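Local coordinates for Zn-dependent hydrolase of metallo-beta-lactamase superfamily TM0207 (Thermotoga maritima, PDB 1VJN), which is a putative zinc-dependent hydrolase of the metallo-beta-lactamase superfamily, whose substrate remains undefined, at residues L143-G147 / P171-K175. Sequence-based numbering, arbitrary orientation.
Sequences LVPVG and PMHYK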
# COMPACT_ATOMS: atom_id res chain seq x y z
N LEU A 143 -3.19 -1.08 2.11
CA LEU A 143 -1.92 -1.80 2.04
C LEU A 143 -1.16 -1.45 3.30
O LEU A 143 -0.78 -0.29 3.51
CB LEU A 143 -1.15 -1.39 0.80
CG LEU A 143 -1.99 -1.40 -0.50
CD1 LEU A 143 -1.13 -0.89 -1.67
CD2 LEU A 143 -2.52 -2.72 -0.82
N VAL A 144 -0.95 -2.45 4.18
CA VAL A 144 -0.54 -2.14 5.57
C VAL A 144 0.63 -3.05 6.00
O VAL A 144 0.57 -4.25 5.81
CB VAL A 144 -1.78 -2.23 6.56
CG1 VAL A 144 -2.32 -3.61 6.63
CG2 VAL A 144 -1.42 -1.82 7.97
N PRO A 145 1.72 -2.48 6.54
CA PRO A 145 2.83 -3.25 7.04
C PRO A 145 2.45 -3.91 8.37
O PRO A 145 1.70 -3.31 9.12
CB PRO A 145 3.93 -2.19 7.26
CG PRO A 145 3.21 -0.95 7.52
CD PRO A 145 1.97 -1.04 6.72
N VAL A 146 2.93 -5.13 8.61
CA VAL A 146 2.60 -5.87 9.81
C VAL A 146 3.76 -6.63 10.47
O VAL A 146 3.53 -7.43 11.38
CB VAL A 146 1.48 -6.92 9.51
CG1 VAL A 146 0.22 -6.24 8.95
CG2 VAL A 146 1.98 -8.04 8.54
N GLY A 147 5.00 -6.40 10.04
CA GLY A 147 6.13 -7.17 10.57
C GLY A 147 6.65 -6.79 11.95
O GLY A 147 7.44 -7.56 12.52
N PRO A 171 -1.90 -7.10 3.84
CA PRO A 171 -0.67 -6.94 4.67
C PRO A 171 0.61 -6.95 3.80
O PRO A 171 0.66 -7.56 2.71
CB PRO A 171 -0.68 -8.18 5.58
CG PRO A 171 -1.48 -9.24 4.79
CD PRO A 171 -2.51 -8.45 4.00
N MSE A 172 1.65 -6.30 4.29
CA MSE A 172 2.94 -6.40 3.62
C MSE A 172 3.98 -6.29 4.71
O MSE A 172 3.62 -6.12 5.87
CB MSE A 172 3.12 -5.31 2.58
CG MSE A 172 2.89 -3.92 3.12
SE MSE A 172 2.88 -2.48 1.72
CE MSE A 172 2.62 -0.97 2.98
N HIS A 173 5.25 -6.42 4.32
CA HIS A 173 6.39 -6.15 5.21
C HIS A 173 6.40 -7.19 6.35
O HIS A 173 6.46 -6.81 7.51
CB HIS A 173 6.33 -4.74 5.87
CG HIS A 173 6.75 -3.61 5.00
ND1 HIS A 173 5.87 -2.61 4.60
CD2 HIS A 173 7.95 -3.26 4.49
CE1 HIS A 173 6.51 -1.72 3.87
NE2 HIS A 173 7.77 -2.10 3.77
N TYR A 174 6.30 -8.48 6.01
CA TYR A 174 6.31 -9.56 6.98
C TYR A 174 7.39 -10.57 6.60
O TYR A 174 8.04 -10.37 5.58
CB TYR A 174 4.91 -10.22 7.07
CG TYR A 174 4.26 -10.53 5.76
CD1 TYR A 174 4.59 -11.66 5.08
CD2 TYR A 174 3.24 -9.72 5.24
CE1 TYR A 174 4.00 -11.98 3.89
CE2 TYR A 174 2.61 -10.06 4.07
CZ TYR A 174 3.01 -11.19 3.39
OH TYR A 174 2.45 -11.56 2.20
N LYS A 175 7.58 -11.62 7.43
CA LYS A 175 8.57 -12.66 7.23
C LYS A 175 8.36 -13.37 5.91
O LYS A 175 7.24 -13.83 5.63
CB LYS A 175 8.53 -13.71 8.35
CG LYS A 175 9.77 -14.50 8.45
CD LYS A 175 9.70 -15.61 9.56
CE LYS A 175 9.61 -15.04 10.98
NZ LYS A 175 10.78 -14.17 11.38
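M172 and V144 lock the ends of two parallel strands together: the M172 N-H reaches V144 O at 2.8 Å, the donor tilted 35° from the carbonyl plane. M172 O then accepts from V146 N at 3.0 Å, nearly straight off its carbonyl. The same two oxygens also receive CA-H...O contacts, from P171 CA to V144 O and from P145 CA to M172 O. Proline fits at 145 and 171 because the donors between these strands are M172 N and V146 N, so neither ring nitrogen has to give a hydrogen. On one face the selenomethionine M172 runs beside P145, its CG between backbone N and carbonyl carbon (chi1 53°), which brings CE to 3.8 Å from P145 CD; a long, unbranched selenoether chain can lie along the proline ring and reach back to L143 O, 3.5 Å from CE. On the face of V144 and P171, branched V146, just past the strand end, lies alongside P171, both CG1 and CG2 4.0 Å from P171 CB.

Strands 141-145 and 168-172, linked through helix 154-163, form a beta-alpha-beta unit of the metallo-hydrolase fold. Superfamily metal ligands lie in loops at such strand ends; a place for H173 among them, with D123 near its NE2, would be consistent with that. P145 CB comes obliquely to the H173 ring, 3.3 Å from ND1, a buried nitrogen without a partner in the model. G147 suits its place because a CB would collide with H173 O.

Beyond, the packing thins. Partly exposed Y174 lays CD2 3.9 Å from V146 CG2. K175 touches nothing in 143-147; its amine bonds instead to L183 O, as befits a long charged chain at the surface.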